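Local coordinates for protein putative TIM-barrel metal-dependent hydrolase (Mycobacterium avium subsp. paratuberculosis S397, PDB 4DZI) that is a putative metal-dependent amidohydrolase with a two-cadmium site, at residues Ile168-Arg176 with Val199-Leu208. Residues are numbered along the deposited sequence; the frame is centred on the assembly and turned at random.
Sequences IVSLADPTR and VPGLVKPRSL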
# COMPACT_ATOMS: atom_id res chain seq x y z
N ILE C 168 -7.68 16.46 19.58
CA ILE C 168 -7.78 15.09 19.02
C ILE C 168 -9.12 14.49 19.41
O ILE C 168 -9.56 14.65 20.55
CB ILE C 168 -6.63 14.20 19.53
CG1 ILE C 168 -5.28 14.74 19.04
CG2 ILE C 168 -6.83 12.75 19.06
CD1 ILE C 168 -4.08 14.06 19.69
N VAL C 169 -9.76 13.79 18.48
CA VAL C 169 -10.93 12.96 18.82
C VAL C 169 -10.56 11.52 18.50
O VAL C 169 -10.18 11.23 17.36
CB VAL C 169 -12.19 13.36 18.06
CG1 VAL C 169 -13.31 12.37 18.34
CG2 VAL C 169 -12.59 14.77 18.48
N SER C 170 -10.59 10.66 19.52
CA SER C 170 -10.49 9.23 19.28
C SER C 170 -11.89 8.64 19.21
O SER C 170 -12.74 8.92 20.07
CB SER C 170 -9.72 8.51 20.39
OG SER C 170 -9.78 7.08 20.17
N LEU C 171 -12.11 7.80 18.22
CA LEU C 171 -13.36 7.07 18.11
C LEU C 171 -13.31 5.70 18.82
O LEU C 171 -14.22 4.88 18.62
CB LEU C 171 -13.70 6.83 16.64
CG LEU C 171 -14.05 8.11 15.88
CD1 LEU C 171 -14.10 7.91 14.38
CD2 LEU C 171 -15.38 8.62 16.41
N ALA C 172 -12.28 5.44 19.64
CA ALA C 172 -12.08 4.11 20.22
C ALA C 172 -13.28 3.66 21.05
O ALA C 172 -13.63 2.49 21.05
CB ALA C 172 -10.78 4.04 21.04
N ASP C 173 -13.88 4.60 21.77
CA ASP C 173 -15.16 4.34 22.46
C ASP C 173 -16.14 5.35 21.88
O ASP C 173 -16.04 6.55 22.18
CB ASP C 173 -14.96 4.58 23.95
CG ASP C 173 -16.27 4.50 24.76
OD1 ASP C 173 -17.36 4.79 24.24
OD2 ASP C 173 -16.18 4.18 25.96
N PRO C 174 -17.05 4.91 20.99
CA PRO C 174 -17.75 5.93 20.24
C PRO C 174 -18.74 6.78 21.04
O PRO C 174 -19.05 7.89 20.62
CB PRO C 174 -18.51 5.14 19.16
CG PRO C 174 -17.69 3.93 18.96
CD PRO C 174 -17.15 3.59 20.34
N THR C 175 -19.23 6.26 22.16
CA THR C 175 -20.13 7.04 23.02
C THR C 175 -19.34 8.12 23.73
O THR C 175 -19.75 9.29 23.76
CB THR C 175 -20.76 6.13 24.07
OG1 THR C 175 -21.65 5.24 23.41
CG2 THR C 175 -21.53 6.95 25.10
N ARG C 176 -18.19 7.73 24.29
CA ARG C 176 -17.29 8.71 24.91
C ARG C 176 -16.75 9.71 23.88
O ARG C 176 -16.53 10.87 24.21
CB ARG C 176 -16.19 8.03 25.71
CG ARG C 176 -15.20 8.98 26.35
CD ARG C 176 -15.82 9.78 27.49
NE ARG C 176 -15.02 10.95 27.85
CZ ARG C 176 -13.96 10.92 28.65
NH1 ARG C 176 -13.55 9.77 29.18
NH2 ARG C 176 -13.31 12.04 28.93
N VAL C 199 -9.58 2.29 13.73
CA VAL C 199 -10.04 2.73 15.06
C VAL C 199 -9.93 1.57 16.04
O VAL C 199 -10.50 0.50 15.81
CB VAL C 199 -11.53 3.20 15.00
CG1 VAL C 199 -12.01 3.56 16.39
CG2 VAL C 199 -11.70 4.39 14.05
N PRO C 200 -9.23 1.79 17.16
CA PRO C 200 -9.09 0.70 18.13
C PRO C 200 -10.45 0.28 18.70
O PRO C 200 -11.35 1.12 18.89
CB PRO C 200 -8.23 1.34 19.23
CG PRO C 200 -7.42 2.36 18.49
CD PRO C 200 -8.42 2.96 17.52
N GLY C 201 -10.58 -1.00 18.97
CA GLY C 201 -11.84 -1.50 19.56
C GLY C 201 -11.61 -2.39 20.76
O GLY C 201 -10.53 -2.95 20.91
N LEU C 202 -12.61 -2.50 21.64
CA LEU C 202 -12.52 -3.42 22.76
C LEU C 202 -12.42 -4.84 22.24
O LEU C 202 -11.65 -5.65 22.77
CB LEU C 202 -13.76 -3.30 23.65
CG LEU C 202 -13.83 -2.09 24.56
CD1 LEU C 202 -15.18 -2.09 25.26
CD2 LEU C 202 -12.68 -2.12 25.56
N VAL C 203 -13.18 -5.13 21.20
CA VAL C 203 -13.27 -6.48 20.67
C VAL C 203 -12.29 -6.67 19.52
O VAL C 203 -11.54 -7.63 19.50
CB VAL C 203 -14.70 -6.82 20.20
CG1 VAL C 203 -14.75 -8.22 19.59
CG2 VAL C 203 -15.69 -6.67 21.35
N LYS C 204 -12.32 -5.73 18.58
CA LYS C 204 -11.50 -5.80 17.37
C LYS C 204 -11.47 -4.39 16.77
O LYS C 204 -12.29 -3.57 17.12
CB LYS C 204 -12.15 -6.72 16.35
CG LYS C 204 -13.51 -6.22 15.86
CD LYS C 204 -14.20 -7.24 14.97
CE LYS C 204 -13.32 -7.59 13.78
NZ LYS C 204 -14.09 -8.26 12.69
N PRO C 205 -10.52 -4.12 15.86
CA PRO C 205 -10.46 -2.76 15.29
C PRO C 205 -11.64 -2.46 14.37
O PRO C 205 -12.28 -3.38 13.88
CB PRO C 205 -9.15 -2.75 14.49
CG PRO C 205 -8.81 -4.19 14.25
CD PRO C 205 -9.46 -5.01 15.34
N ARG C 206 -11.91 -1.18 14.13
CA ARG C 206 -13.02 -0.77 13.26
C ARG C 206 -12.58 0.15 12.10
O ARG C 206 -11.59 0.90 12.19
CB ARG C 206 -14.14 -0.05 14.06
CG ARG C 206 -14.85 -0.89 15.12
CD ARG C 206 -15.98 -0.06 15.72
NE ARG C 206 -15.51 1.04 16.58
CZ ARG C 206 -15.02 0.91 17.82
NH1 ARG C 206 -14.86 -0.29 18.38
NH2 ARG C 206 -14.63 1.99 18.50
N SER C 207 -13.30 0.05 11.00
CA SER C 207 -13.22 1.01 9.90
C SER C 207 -13.65 2.39 10.41
O SER C 207 -14.50 2.49 11.29
CB SER C 207 -14.19 0.56 8.81
OG SER C 207 -14.29 1.51 7.80
N LEU C 208 -13.05 3.45 9.87
CA LEU C 208 -13.50 4.81 10.18
C LEU C 208 -14.98 4.98 9.85
O LEU C 208 -15.69 5.72 10.52
CB LEU C 208 -12.64 5.84 9.43
CG LEU C 208 -11.29 6.04 10.14
CD1 LEU C 208 -10.28 6.66 9.17
CD2 LEU C 208 -11.46 6.94 11.35
O HOH W 1 -14.63 -0.51 21.24
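Arg206 NH2 is shared by two consecutive carbonyls, donating to Ala172 O at 2.8 Å and to Leu171 O at 2.9 Å. Both oxygens lie in the guanidinium plane, but they present themselves differently: NH2 sits well above the Ala172 carbonyl plane, and only 20° off that of Leu171. A bend at chi3 (-71°) brings the guanidinium edge to the two carbonyls. Its NH1 binds a water that also accepts from Leu202 N and donates to Ala172 O, while NE hydrogen-bonds His213 NE2; with bonds at all three nitrogens the group has little freedom to rotate. In this TIM-barrel amidohydrolase the contact joins two loops: one leads into helix 174-186, the other follows strand 192-193. Within the first, Ser170 OG accepts from Ala172 N in an ST turn, and Asp173 N-caps the helix through a straight bond from Arg176 N to OD1. Beside the arginine, Val199 CG1 packs against Leu171 CB at 3.7 Å. Further in, Leu171 and Leu208 cross roughly at right angles, CD1 meeting CD2, and Trp217 of helix 214-223 also touches Leu171. On the Pro200 side, Ala172 CA makes a CA-H...O contact of 3.4 Å with Pro200 O.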